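Local structure of spermidine N(1)-acetyltransferase (Thermoplasma acidophilum, 3K9U) at residues A[24-29]-A[131-136]; A[90-95]-A[105-110]. The protein transfers the acetyl group of acetyl-CoA to polyamines such as spermidine, so protecting the cell against polyamine toxicity. All coordinates share one frame; numbering follows the deposited sequence.

Interaction 1. Residues A[24-29]-A[131-136]. With ACO (acetyl coenzyme *a), chain G.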
ATOM      1  N   TRP A  24      -2.710  -2.245 -12.151  1.00 19.81           N
ATOM      2  CA  TRP A  24      -3.983  -1.836 -12.750  1.00 21.45           C
ATOM      3  C   TRP A  24      -5.142  -2.417 -11.937  1.00 21.77           C
ATOM      4  O   TRP A  24      -6.113  -1.723 -11.674  1.00 21.51           O
ATOM      5  CB  TRP A  24      -4.090  -2.282 -14.233  1.00 21.52           C
ATOM      6  CG  TRP A  24      -3.841  -1.195 -15.210  1.00 23.00           C
ATOM      7  CD1 TRP A  24      -2.639  -0.608 -15.496  1.00 26.32           C
ATOM      8  CD2 TRP A  24      -4.819  -0.528 -16.021  1.00 23.01           C
ATOM      9  NE1 TRP A  24      -2.813   0.394 -16.435  1.00 28.10           N
ATOM     10  CE2 TRP A  24      -4.142   0.462 -16.769  1.00 25.97           C
ATOM     11  CE3 TRP A  24      -6.206  -0.660 -16.176  1.00 26.70           C
ATOM     12  CZ2 TRP A  24      -4.809   1.305 -17.683  1.00 29.82           C
ATOM     13  CZ3 TRP A  24      -6.879   0.188 -17.076  1.00 26.73           C
ATOM     14  CH2 TRP A  24      -6.180   1.151 -17.818  1.00 27.34           C
ATOM     15  N   LYS A  25      -5.038  -3.681 -11.524  1.00 22.12           N
ATOM     16  CA  LYS A  25      -6.158  -4.317 -10.795  1.00 23.36           C
ATOM     17  C   LYS A  25      -6.391  -3.629  -9.449  1.00 23.35           C
ATOM     18  O   LYS A  25      -7.542  -3.490  -8.976  1.00 23.47           O
ATOM     19  CB  LYS A  25      -5.928  -5.815 -10.577  1.00 23.32           C
ATOM     20  CG  LYS A  25      -6.061  -6.677 -11.833  1.00 24.13           C
ATOM     21  CD  LYS A  25      -5.830  -8.125 -11.454  1.00 29.00           C
ATOM     22  CE  LYS A  25      -6.160  -9.086 -12.558  1.00 32.31           C
ATOM     23  NZ  LYS A  25      -5.614 -10.453 -12.249  1.00 35.59           N
ATOM     24  N   TRP A  26      -5.292  -3.213  -8.833  1.00 22.68           N
ATOM     25  CA  TRP A  26      -5.356  -2.530  -7.548  1.00 22.69           C
ATOM     26  C   TRP A  26      -5.793  -1.058  -7.718  1.00 22.37           C
ATOM     27  O   TRP A  26      -6.733  -0.648  -7.080  1.00 23.18           O
ATOM     28  CB  TRP A  26      -4.011  -2.594  -6.851  1.00 21.56           C
ATOM     29  CG  TRP A  26      -3.970  -1.826  -5.533  1.00 23.43           C
ATOM     30  CD1 TRP A  26      -4.491  -2.233  -4.327  1.00 22.96           C
ATOM     31  CD2 TRP A  26      -3.372  -0.542  -5.289  1.00 19.58           C
ATOM     32  NE1 TRP A  26      -4.227  -1.289  -3.352  1.00 21.72           N
ATOM     33  CE2 TRP A  26      -3.570  -0.235  -3.922  1.00 19.58           C
ATOM     34  CE3 TRP A  26      -2.667   0.367  -6.083  1.00 24.00           C
ATOM     35  CZ2 TRP A  26      -3.078   0.923  -3.338  1.00 17.98           C
ATOM     36  CZ3 TRP A  26      -2.191   1.548  -5.492  1.00 21.72           C
ATOM     37  CH2 TRP A  26      -2.403   1.799  -4.133  1.00 19.87           C
ATOM     38  N   THR A  27      -5.128  -0.293  -8.585  1.00 21.50           N
ATOM     39  CA  THR A  27      -5.439   1.137  -8.765  1.00 22.03           C
ATOM     40  C   THR A  27      -6.836   1.431  -9.297  1.00 21.78           C
ATOM     41  O   THR A  27      -7.438   2.415  -8.943  1.00 20.97           O
ATOM     42  CB  THR A  27      -4.512   1.808  -9.783  1.00 23.28           C
ATOM     43  OG1 THR A  27      -3.166   1.338  -9.616  1.00 24.72           O
ATOM     44  CG2 THR A  27      -4.557   3.331  -9.590  1.00 25.11           C
ATOM     45  N   TYR A  28      -7.345   0.587 -10.185  1.00 22.14           N
ATOM     46  CA  TYR A  28      -8.618   0.872 -10.815  1.00 22.14           C
ATOM     47  C   TYR A  28      -9.768   0.010 -10.276  1.00 22.25           C
ATOM     48  O   TYR A  28     -10.839  -0.063 -10.886  1.00 23.00           O
ATOM     49  CB  TYR A  28      -8.444   0.737 -12.321  1.00 21.56           C
ATOM     50  CG  TYR A  28      -7.425   1.719 -12.896  1.00 18.89           C
ATOM     51  CD1 TYR A  28      -7.745   3.044 -13.060  1.00 16.73           C
ATOM     52  CD2 TYR A  28      -6.171   1.298 -13.328  1.00 20.19           C
ATOM     53  CE1 TYR A  28      -6.836   3.958 -13.593  1.00 18.59           C
ATOM     54  CE2 TYR A  28      -5.236   2.211 -13.860  1.00 20.34           C
ATOM     55  CZ  TYR A  28      -5.591   3.545 -13.983  1.00 19.83           C
ATOM     56  OH  TYR A  28      -4.715   4.468 -14.496  1.00 22.85           O
ATOM     57  N   ALA A  29      -9.555  -0.636  -9.139  1.00 22.10           N
ATOM     58  CA  ALA A  29     -10.599  -1.493  -8.555  1.00 24.16           C
ATOM     59  C   ALA A  29     -11.955  -0.774  -8.390  1.00 25.48           C
ATOM     60  O   ALA A  29     -13.007  -1.337  -8.730  1.00 27.42           O
ATOM     61  CB  ALA A  29     -10.156  -2.110  -7.187  1.00 22.97           C
ATOM     62  N   ASN A 131      -8.968   8.371  -9.667  1.00 19.59           N
ATOM     63  CA  ASN A 131      -7.734   7.782  -9.178  1.00 20.66           C
ATOM     64  C   ASN A 131      -7.111   8.813  -8.227  1.00 20.79           C
ATOM     65  O   ASN A 131      -6.235   9.603  -8.583  1.00 20.47           O
ATOM     66  CB  ASN A 131      -6.790   7.392 -10.310  1.00 20.15           C
ATOM     67  CG  ASN A 131      -5.470   6.838  -9.810  1.00 20.35           C
ATOM     68  OD1 ASN A 131      -5.302   6.630  -8.611  1.00 16.41           O
ATOM     69  ND2 ASN A 131      -4.502   6.631 -10.734  1.00 15.28           N
ATOM     70  N   SER A 132      -7.617   8.776  -7.019  1.00 20.52           N
ATOM     71  CA  SER A 132      -7.186   9.651  -5.922  1.00 22.52           C
ATOM     72  C   SER A 132      -5.691   9.464  -5.590  1.00 21.83           C
ATOM     73  O   SER A 132      -4.995  10.429  -5.253  1.00 24.35           O
ATOM     74  CB  SER A 132      -8.044   9.307  -4.696  1.00 21.72           C
ATOM     75  OG  SER A 132      -8.031  10.355  -3.776  1.00 29.41           O
ATOM     76  N   VAL A 133      -5.216   8.222  -5.675  1.00 20.67           N
ATOM     77  CA  VAL A 133      -3.806   7.857  -5.401  1.00 19.38           C
ATOM     78  C   VAL A 133      -2.837   8.551  -6.374  1.00 18.34           C
ATOM     79  O   VAL A 133      -1.941   9.276  -5.981  1.00 16.63           O
ATOM     80  CB  VAL A 133      -3.614   6.287  -5.489  1.00 18.84           C
ATOM     81  CG1 VAL A 133      -2.148   5.903  -5.335  1.00 16.93           C
ATOM     82  CG2 VAL A 133      -4.520   5.528  -4.410  1.00 20.06           C
ATOM     83  N   GLY A 134      -3.035   8.309  -7.656  1.00 19.19           N
ATOM     84  CA  GLY A 134      -2.296   9.008  -8.701  1.00 19.47           C
ATOM     85  C   GLY A 134      -2.490  10.515  -8.710  1.00 18.71           C
ATOM     86  O   GLY A 134      -1.529  11.255  -8.815  1.00 18.79           O
ATOM     87  N   PHE A 135      -3.735  10.975  -8.603  1.00 19.51           N
ATOM     88  CA  PHE A 135      -4.039  12.410  -8.774  1.00 18.17           C
ATOM     89  C   PHE A 135      -3.361  13.226  -7.688  1.00 18.31           C
ATOM     90  O   PHE A 135      -2.772  14.282  -7.978  1.00 16.52           O
ATOM     91  CB  PHE A 135      -5.529  12.688  -8.768  1.00 18.42           C
ATOM     92  CG  PHE A 135      -5.881  14.147  -8.884  1.00 17.01           C
ATOM     93  CD1 PHE A 135      -6.490  14.809  -7.854  1.00 21.97           C
ATOM     94  CD2 PHE A 135      -5.615  14.841 -10.027  1.00 20.46           C
ATOM     95  CE1 PHE A 135      -6.817  16.182  -7.963  1.00 21.81           C
ATOM     96  CE2 PHE A 135      -5.941  16.185 -10.150  1.00 23.18           C
ATOM     97  CZ  PHE A 135      -6.551  16.854  -9.109  1.00 21.41           C
ATOM     98  N   SER A 136      -3.417  12.707  -6.457  1.00 17.41           N
ATOM     99  CA  SER A 136      -2.826  13.398  -5.296  1.00 16.47           C
ATOM    100  C   SER A 136      -1.311  13.303  -5.338  1.00 16.27           C
ATOM    101  O   SER A 136      -0.642  14.213  -4.946  1.00 15.22           O
ATOM    102  CB  SER A 136      -3.398  12.863  -3.983  1.00 15.71           C
ATOM    103  OG  SER A 136      -3.095  11.501  -3.796  1.00 17.10           O
TER
HETATM  104  N1A ACO G 164      -2.559   4.834  -0.822  1.00 21.12           N
HETATM  105  C2A ACO G 164      -3.022   6.103  -0.939  1.00 22.95           C
HETATM  106  N3A ACO G 164      -2.275   7.101  -1.444  1.00 24.34           N
HETATM  107  C4A ACO G 164      -1.029   6.885  -1.902  1.00 20.55           C
HETATM  108  C5A ACO G 164      -0.502   5.526  -1.797  1.00 21.31           C
HETATM  109  C6A ACO G 164      -1.358   4.472  -1.229  1.00 19.48           C
HETATM  110  N6A ACO G 164      -0.931   3.193  -1.093  1.00 21.44           N
HETATM  111  N7A ACO G 164       0.723   5.557  -2.290  1.00 20.76           N
HETATM  112  C8A ACO G 164       0.971   6.822  -2.666  1.00 20.79           C
HETATM  113  N9A ACO G 164      -0.081   7.628  -2.462  1.00 21.06           N
HETATM  114  C1B ACO G 164      -0.083   9.097  -2.761  1.00 21.34           C
HETATM  115  C2B ACO G 164      -0.443   9.989  -1.572  1.00 20.85           C
HETATM  116  O2B ACO G 164      -1.001  11.257  -2.006  1.00 25.06           O
HETATM  117  C3B ACO G 164       0.870  10.236  -0.888  1.00 23.55           C
HETATM  118  O3B ACO G 164       0.846  11.452  -0.115  1.00 24.00           O
HETATM  119  P3B ACO G 164       0.499  11.307   1.475  1.00 22.96           P
HETATM  120  O7A ACO G 164       1.777  10.823   2.031  1.00 20.13           O
HETATM  121  O8A ACO G 164      -0.641  10.297   1.523  1.00 21.93           O
HETATM  122  O9A ACO G 164       0.103  12.740   1.791  1.00 24.33           O
HETATM  123  C4B ACO G 164       1.878  10.198  -2.022  1.00 22.74           C
HETATM  124  O4B ACO G 164       1.235   9.525  -3.114  1.00 22.63           O
HETATM  125  C5B ACO G 164       3.159   9.473  -1.672  1.00 22.39           C
HETATM  126  O5B ACO G 164       4.226   9.824  -2.566  1.00 22.16           O
HETATM  127  P1A ACO G 164       5.245   8.708  -3.125  1.00 20.66           P
HETATM  128  O1A ACO G 164       5.673   7.775  -2.002  1.00 21.49           O
HETATM  129  O2A ACO G 164       6.314   9.375  -3.949  1.00 21.12           O
HETATM  130  O3A ACO G 164       4.224   7.919  -4.114  1.00 20.63           O
HETATM  131  P2A ACO G 164       4.566   6.474  -4.773  1.00 19.50           P
HETATM  132  O4A ACO G 164       3.530   5.515  -4.234  1.00 17.13           O
HETATM  133  O5A ACO G 164       6.055   6.167  -4.670  1.00 18.44           O
HETATM  134  O6A ACO G 164       4.256   6.730  -6.310  1.00 18.27           O
HETATM  135  CBP ACO G 164       2.327   6.373  -7.669  1.00 19.04           C
HETATM  136  CCP ACO G 164       3.040   7.335  -6.736  1.00 18.22           C
HETATM  137  CDP ACO G 164       1.066   7.025  -8.202  1.00 16.68           C
HETATM  138  CEP ACO G 164       3.271   6.109  -8.839  1.00 18.57           C
HETATM  139  CAP ACO G 164       2.008   5.043  -6.946  1.00 19.13           C
HETATM  140  OAP ACO G 164       1.251   5.256  -5.747  1.00 24.45           O
HETATM  141  C9P ACO G 164       1.274   4.052  -7.805  1.00 19.27           C
HETATM  142  O9P ACO G 164       1.897   3.362  -8.591  1.00 19.14           O
HETATM  143  N8P ACO G 164      -0.030   4.011  -7.670  1.00 21.63           N
HETATM  144  C7P ACO G 164      -0.905   3.180  -8.466  1.00 24.60           C
HETATM  145  C6P ACO G 164      -0.863   3.450  -9.962  1.00 25.14           C
HETATM  146  C5P ACO G 164      -1.204   4.869 -10.366  1.00 28.25           C
HETATM  147  O5P ACO G 164      -2.135   5.486  -9.871  1.00 30.80           O
HETATM  148  N4P ACO G 164      -0.455   5.391 -11.341  1.00 30.37           N
HETATM  149  C3P ACO G 164      -0.745   6.698 -11.926  1.00 30.14           C
HETATM  150  C2P ACO G 164      -1.650   6.533 -13.138  1.00 31.95           C
HETATM  151  S1P ACO G 164      -1.820   8.029 -14.063  1.00 33.48           S
HETATM  152  C   ACO G 164      -0.651   7.895 -15.280  0.70 34.14           C
HETATM  153  O   ACO G 164      -0.037   6.840 -15.386  0.70 33.49           O
HETATM  154  CH3 ACO G 164      -0.391   9.038 -16.244  0.70 33.84           C
HETATM  155  O   HOH W   1      -5.121   7.267 -14.014  1.00  9.56           O
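The acetyl-CoA pocket of this GNAT-fold enzyme is bordered here by the end of helix 13-27 and the start of helix 132-139, and the two meet directly where Thr27 touches Asn131. Thr27 CG2 lies 3.5 Å from Asn131 ND2, a methyl against the amide. Thr27 CG2 is also 3.3 Å from O5P of the pantetheine arm, so it lies against both the amide and the cofactor. Asn131 CG is anti to the backbone N (chi1 177°), and this turns the amide toward Thr27 and the cofactor. Asn131 ND2 gives a nearly straight hydrogen bond of 2.8 Å to O5P, with an N-H...O angle of 172°. Asn131 OD1 accepts from Gly134 N at 3.0 Å, the N-cap bond of helix 132-139, and the donor sits above the carbonyl plane. Both ends of the amide are thus used, which fixes its rotation. Trp26 reaches across with its six-membered ring, and Trp26 CH2 approaches Val133 CG1 at 4.3 Å. N8P of the cofactor lies in the plane of the indole, at its edge. Further along, Ser136 OG accepts from ribose O2B at 2.8 Å and donates to Ser132 O. A water bonded to Tyr28 OH makes a weak bridge to Asn131 ND2. Trp26 NE1 donates to Glu97 O of the second subunit, so this wall of the pocket also meets the second subunit. Thr27 OG1 bonds back to Ser23 O in its own helix. Tyr28 leans on Ile37 of helix 34-44, and its hydroxyl bonds to Tyr93 on strand 86-94.

Interaction 2. Residues A[90-95]-A[105-110]; sequences LRLYLK and KTLLLE. With ACO (acetyl coenzyme *a), chain G.
Leu92 and Leu107 meet through their methyl ends, with Leu92 CD1 3.8 Å from Leu107 CD1. Leu94 CD2 is 3.9 Å from Leu107 CD1, and those two side chains run past each other in opposite directions. Leu92 CG is anti to the backbone N (chi1 176°), which carries CD1 to the helix and leaves CG and CD2 beside CEP of the pantetheine arm of acetyl-CoA. The backbone of the strand holds that arm much as a neighbouring strand would. Leu92 O accepts from N4P of acetyl-CoA at 2.7 Å, and Leu94 N donates to its O9P at 3.0 Å. Leu92 N makes a weak bond to the acetyl oxygen O. On the helix, Lys105 N gives a weak bond of 3.5 Å to the pyrophosphate oxygen O2A. The CB of Tyr93 is directed away from the helix. Tyr93 CD1 is 3.6 Å from C6P of the pantetheine arm. With Tyr93 replaced by an alanine, the Tyr28 hydroxyl is likely to lose its tyrosine partner and a gap to open beside C6P.

In the next shell, a classic beta bulge sets Leu90 and Arg91 both opposite Glu79. Arg91 forms salt bridges with Glu79 and Glu53. Leu107 also packs on Ile78, Ala68 and Ile5, which seats helix 103-118 on the sheet. Strand and helix are the first two elements of a beta-alpha-beta unit completed by strand 122-128. The contact between the segments is wholly apolar, while the polar work is done by backbone groups on the cofactor. The backbone hydrogen bonds hold the pantetheine arm along the strand, and the weak bond to the acetyl oxygen could modestly polarise the thioester carbonyl.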
ATOM      1  N   LEU A  90       3.142   9.334 -19.946  1.00 25.11           N
ATOM      2  CA  LEU A  90       2.103   8.437 -20.443  1.00 25.39           C
ATOM      3  C   LEU A  90       1.714   7.419 -19.418  1.00 24.89           C
ATOM      4  O   LEU A  90       0.586   6.997 -19.396  1.00 24.90           O
ATOM      5  CB  LEU A  90       2.552   7.685 -21.700  1.00 24.85           C
ATOM      6  CG  LEU A  90       2.872   8.540 -22.923  1.00 28.61           C
ATOM      7  CD1 LEU A  90       3.624   7.664 -23.953  1.00 28.88           C
ATOM      8  CD2 LEU A  90       1.602   9.178 -23.528  1.00 28.27           C
ATOM      9  N   ARG A  91       2.658   7.024 -18.575  1.00 25.82           N
ATOM     10  CA  ARG A  91       2.542   5.784 -17.807  1.00 26.41           C
ATOM     11  C   ARG A  91       3.427   5.817 -16.552  1.00 24.43           C
ATOM     12  O   ARG A  91       4.625   6.082 -16.654  1.00 23.50           O
ATOM     13  CB  ARG A  91       3.013   4.647 -18.728  1.00 27.42           C
ATOM     14  CG  ARG A  91       2.105   3.482 -18.825  1.00 32.37           C
ATOM     15  CD  ARG A  91       1.812   3.021 -20.244  1.00 32.39           C
ATOM     16  NE  ARG A  91       2.931   2.706 -21.146  1.00 34.03           N
ATOM     17  CZ  ARG A  91       3.195   1.509 -21.699  1.00 37.54           C
ATOM     18  NH1 ARG A  91       4.182   1.404 -22.584  1.00 37.76           N
ATOM     19  NH2 ARG A  91       2.520   0.400 -21.376  1.00 36.52           N
ATOM     20  N   LEU A  92       2.850   5.512 -15.391  1.00 22.82           N
ATOM     21  CA  LEU A  92       3.623   5.362 -14.157  1.00 23.42           C
ATOM     22  C   LEU A  92       2.896   4.473 -13.187  1.00 22.52           C
ATOM     23  O   LEU A  92       1.870   4.864 -12.627  1.00 21.40           O
ATOM     24  CB  LEU A  92       3.870   6.728 -13.505  1.00 23.92           C
ATOM     25  CG  LEU A  92       4.574   6.805 -12.161  1.00 24.08           C
ATOM     26  CD1 LEU A  92       5.872   6.110 -12.252  1.00 26.92           C
ATOM     27  CD2 LEU A  92       4.782   8.260 -11.754  1.00 27.42           C
ATOM     28  N   TYR A  93       3.452   3.287 -12.978  1.00 21.57           N
ATOM     29  CA  TYR A  93       2.797   2.254 -12.195  1.00 21.62           C
ATOM     30  C   TYR A  93       3.822   1.491 -11.360  1.00 21.31           C
ATOM     31  O   TYR A  93       4.853   1.091 -11.881  1.00 20.70           O
ATOM     32  CB  TYR A  93       2.045   1.272 -13.122  1.00 21.71           C
ATOM     33  CG  TYR A  93       0.854   1.883 -13.813  1.00 22.18           C
ATOM     34  CD1 TYR A  93      -0.369   1.987 -13.165  1.00 23.33           C
ATOM     35  CD2 TYR A  93       0.958   2.396 -15.102  1.00 23.52           C
ATOM     36  CE1 TYR A  93      -1.455   2.568 -13.774  1.00 23.27           C
ATOM     37  CE2 TYR A  93      -0.132   2.980 -15.726  1.00 25.15           C
ATOM     38  CZ  TYR A  93      -1.335   3.051 -15.065  1.00 24.64           C
ATOM     39  OH  TYR A  93      -2.422   3.627 -15.671  1.00 28.44           O
ATOM     40  N   LEU A  94       3.514   1.297 -10.076  1.00 20.69           N
ATOM     41  CA  LEU A  94       4.271   0.443  -9.175  1.00 19.95           C
ATOM     42  C   LEU A  94       3.392  -0.718  -8.718  1.00 21.36           C
ATOM     43  O   LEU A  94       2.152  -0.579  -8.670  1.00 20.20           O
ATOM     44  CB  LEU A  94       4.651   1.200  -7.917  1.00 19.97           C
ATOM     45  CG  LEU A  94       5.346   2.543  -8.101  1.00 22.09           C
ATOM     46  CD1 LEU A  94       5.669   3.218  -6.711  1.00 16.68           C
ATOM     47  CD2 LEU A  94       6.595   2.351  -8.961  1.00 18.40           C
ATOM     48  N   LYS A  95       4.040  -1.815  -8.306  1.00 20.98           N
ATOM     49  CA  LYS A  95       3.387  -2.845  -7.508  1.00 22.17           C
ATOM     50  C   LYS A  95       2.789  -2.198  -6.278  1.00 21.63           C
ATOM     51  O   LYS A  95       3.462  -1.408  -5.610  1.00 22.17           O
ATOM     52  CB  LYS A  95       4.365  -3.918  -7.037  1.00 22.75           C
ATOM     53  CG  LYS A  95       4.679  -5.011  -8.022  1.00 26.11           C
ATOM     54  CD  LYS A  95       5.469  -6.199  -7.330  1.00 31.23           C
ATOM     55  CE  LYS A  95       4.589  -7.324  -6.649  1.00 34.04           C
ATOM     56  NZ  LYS A  95       4.537  -7.320  -5.118  1.00 34.57           N
ATOM     57  N   LYS A 105       8.188   8.941  -6.842  1.00 18.26           N
ATOM     58  CA  LYS A 105       8.862  10.210  -6.876  1.00 18.60           C
ATOM     59  C   LYS A 105      10.236  10.046  -7.502  1.00 19.06           C
ATOM     60  O   LYS A 105      10.674  10.915  -8.249  1.00 19.58           O
ATOM     61  CB  LYS A 105       9.001  10.762  -5.469  1.00 19.23           C
ATOM     62  CG  LYS A 105       9.429  12.239  -5.368  1.00 20.28           C
ATOM     63  CD  LYS A 105       9.326  12.673  -3.878  1.00 24.92           C
ATOM     64  CE  LYS A 105       9.371  14.183  -3.657  1.00 26.71           C
ATOM     65  NZ  LYS A 105       8.159  14.817  -4.194  1.00 28.44           N
ATOM     66  N   THR A 106      10.908   8.938  -7.203  1.00 18.62           N
ATOM     67  CA  THR A 106      12.238   8.696  -7.732  1.00 18.61           C
ATOM     68  C   THR A 106      12.212   8.494  -9.231  1.00 18.14           C
ATOM     69  O   THR A 106      13.035   9.049  -9.935  1.00 17.63           O
ATOM     70  CB  THR A 106      12.883   7.497  -7.068  1.00 18.72           C
ATOM     71  OG1 THR A 106      12.885   7.720  -5.661  1.00 21.53           O
ATOM     72  CG2 THR A 106      14.336   7.296  -7.552  1.00 17.32           C
ATOM     73  N   LEU A 107      11.236   7.732  -9.716  1.00 18.43           N
ATOM     74  CA  LEU A 107      11.050   7.564 -11.150  1.00 18.94           C
ATOM     75  C   LEU A 107      10.795   8.919 -11.812  1.00 18.62           C
ATOM     76  O   LEU A 107      11.465   9.270 -12.779  1.00 19.82           O
ATOM     77  CB  LEU A 107       9.898   6.582 -11.458  1.00 18.82           C
ATOM     78  CG  LEU A 107      10.283   5.109 -11.398  1.00 18.12           C
ATOM     79  CD1 LEU A 107       9.049   4.197 -11.308  1.00 13.91           C
ATOM     80  CD2 LEU A 107      11.127   4.734 -12.576  1.00 15.29           C
ATOM     81  N   LEU A 108       9.864   9.701 -11.264  1.00 18.94           N
ATOM     82  CA  LEU A 108       9.610  11.058 -11.774  1.00 19.60           C
ATOM     83  C   LEU A 108      10.846  11.940 -11.766  1.00 19.29           C
ATOM     84  O   LEU A 108      11.108  12.676 -12.737  1.00 20.83           O
ATOM     85  CB  LEU A 108       8.528  11.746 -10.963  1.00 20.58           C
ATOM     86  CG  LEU A 108       8.033  13.105 -11.476  1.00 22.82           C
ATOM     87  CD1 LEU A 108       7.437  13.010 -12.916  1.00 23.59           C
ATOM     88  CD2 LEU A 108       7.001  13.665 -10.495  1.00 22.85           C
ATOM     89  N   LEU A 109      11.622  11.877 -10.689  1.00 18.66           N
ATOM     90  CA  LEU A 109      12.820  12.712 -10.606  1.00 19.99           C
ATOM     91  C   LEU A 109      13.896  12.332 -11.640  1.00 20.72           C
ATOM     92  O   LEU A 109      14.585  13.211 -12.164  1.00 21.14           O
ATOM     93  CB  LEU A 109      13.384  12.747  -9.192  1.00 19.11           C
ATOM     94  CG  LEU A 109      12.561  13.647  -8.232  1.00 21.83           C
ATOM     95  CD1 LEU A 109      12.945  13.400  -6.766  1.00 17.14           C
ATOM     96  CD2 LEU A 109      12.722  15.153  -8.613  1.00 14.71           C
ATOM     97  N   GLU A 110      14.000  11.042 -11.961  1.00 21.54           N
ATOM     98  CA  GLU A 110      14.953  10.591 -12.972  1.00 22.31           C
ATOM     99  C   GLU A 110      14.523  11.063 -14.343  1.00 21.26           C
ATOM    100  O   GLU A 110      15.338  11.545 -15.130  1.00 21.47           O
ATOM    101  CB  GLU A 110      15.092   9.062 -12.976  1.00 23.01           C
ATOM    102  CG  GLU A 110      15.940   8.535 -11.840  1.00 28.02           C
ATOM    103  CD  GLU A 110      17.366   9.074 -11.899  1.00 31.07           C
ATOM    104  OE1 GLU A 110      18.065   8.903 -12.934  1.00 32.02           O
ATOM    105  OE2 GLU A 110      17.769   9.689 -10.910  1.00 35.65           O
TER
HETATM  106  N1A ACO G 164      -2.559   4.834  -0.822  1.00 21.12           N
HETATM  107  C2A ACO G 164      -3.022   6.103  -0.939  1.00 22.95           C
HETATM  108  N3A ACO G 164      -2.275   7.101  -1.444  1.00 24.34           N
HETATM  109  C4A ACO G 164      -1.029   6.885  -1.902  1.00 20.55           C
HETATM  110  C5A ACO G 164      -0.502   5.526  -1.797  1.00 21.31           C
HETATM  111  C6A ACO G 164      -1.358   4.472  -1.229  1.00 19.48           C
HETATM  112  N6A ACO G 164      -0.931   3.193  -1.093  1.00 21.44           N
HETATM  113  N7A ACO G 164       0.723   5.557  -2.290  1.00 20.76           N
HETATM  114  C8A ACO G 164       0.971   6.822  -2.666  1.00 20.79           C
HETATM  115  N9A ACO G 164      -0.081   7.628  -2.462  1.00 21.06           N
HETATM  116  C1B ACO G 164      -0.083   9.097  -2.761  1.00 21.34           C
HETATM  117  C2B ACO G 164      -0.443   9.989  -1.572  1.00 20.85           C
HETATM  118  O2B ACO G 164      -1.001  11.257  -2.006  1.00 25.06           O
HETATM  119  C3B ACO G 164       0.870  10.236  -0.888  1.00 23.55           C
HETATM  120  O3B ACO G 164       0.846  11.452  -0.115  1.00 24.00           O
HETATM  121  P3B ACO G 164       0.499  11.307   1.475  1.00 22.96           P
HETATM  122  O7A ACO G 164       1.777  10.823   2.031  1.00 20.13           O
HETATM  123  O8A ACO G 164      -0.641  10.297   1.523  1.00 21.93           O
HETATM  124  O9A ACO G 164       0.103  12.740   1.791  1.00 24.33           O
HETATM  125  C4B ACO G 164       1.878  10.198  -2.022  1.00 22.74           C
HETATM  126  O4B ACO G 164       1.235   9.525  -3.114  1.00 22.63           O
HETATM  127  C5B ACO G 164       3.159   9.473  -1.672  1.00 22.39           C
HETATM  128  O5B ACO G 164       4.226   9.824  -2.566  1.00 22.16           O
HETATM  129  P1A ACO G 164       5.245   8.708  -3.125  1.00 20.66           P
HETATM  130  O1A ACO G 164       5.673   7.775  -2.002  1.00 21.49           O
HETATM  131  O2A ACO G 164       6.314   9.375  -3.949  1.00 21.12           O
HETATM  132  O3A ACO G 164       4.224   7.919  -4.114  1.00 20.63           O
HETATM  133  P2A ACO G 164       4.566   6.474  -4.773  1.00 19.50           P
HETATM  134  O4A ACO G 164       3.530   5.515  -4.234  1.00 17.13           O
HETATM  135  O5A ACO G 164       6.055   6.167  -4.670  1.00 18.44           O
HETATM  136  O6A ACO G 164       4.256   6.730  -6.310  1.00 18.27           O
HETATM  137  CBP ACO G 164       2.327   6.373  -7.669  1.00 19.04           C
HETATM  138  CCP ACO G 164       3.040   7.335  -6.736  1.00 18.22           C
HETATM  139  CDP ACO G 164       1.066   7.025  -8.202  1.00 16.68           C
HETATM  140  CEP ACO G 164       3.271   6.109  -8.839  1.00 18.57           C
HETATM  141  CAP ACO G 164       2.008   5.043  -6.946  1.00 19.13           C
HETATM  142  OAP ACO G 164       1.251   5.256  -5.747  1.00 24.45           O
HETATM  143  C9P ACO G 164       1.274   4.052  -7.805  1.00 19.27           C
HETATM  144  O9P ACO G 164       1.897   3.362  -8.591  1.00 19.14           O
HETATM  145  N8P ACO G 164      -0.030   4.011  -7.670  1.00 21.63           N
HETATM  146  C7P ACO G 164      -0.905   3.180  -8.466  1.00 24.60           C
HETATM  147  C6P ACO G 164      -0.863   3.450  -9.962  1.00 25.14           C
HETATM  148  C5P ACO G 164      -1.204   4.869 -10.366  1.00 28.25           C
HETATM  149  O5P ACO G 164      -2.135   5.486  -9.871  1.00 30.80           O
HETATM  150  N4P ACO G 164      -0.455   5.391 -11.341  1.00 30.37           N
HETATM  151  C3P ACO G 164      -0.745   6.698 -11.926  1.00 30.14           C
HETATM  152  C2P ACO G 164      -1.650   6.533 -13.138  1.00 31.95           C
HETATM  153  S1P ACO G 164      -1.820   8.029 -14.063  1.00 33.48           S
HETATM  154  C   ACO G 164      -0.651   7.895 -15.280  0.70 34.14           C
HETATM  155  O   ACO G 164      -0.037   6.840 -15.386  0.70 33.49           O
HETATM  156  CH3 ACO G 164      -0.391   9.038 -16.244  0.70 33.84           C

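The centres of the two interactions are 14 Å apart, and both touch the same acetyl-CoA. Along the chain, both segments of interaction 2 fall between the two segments of interaction 1. Helix 13-27 comes first, then strand 86-94 and helix 103-118, and last helix 132-139. Strand 86-94 lies in the middle of the seven-stranded mixed sheet, beside the parallel strand 122-128 that leads to helix 132-139. The two contacts join through Tyr28 of interaction 1 and Tyr93 of interaction 2. Trp24 also packs on Tyr93. Elements distant in sequence thus converge on one cofactor site within a single GNAT domain.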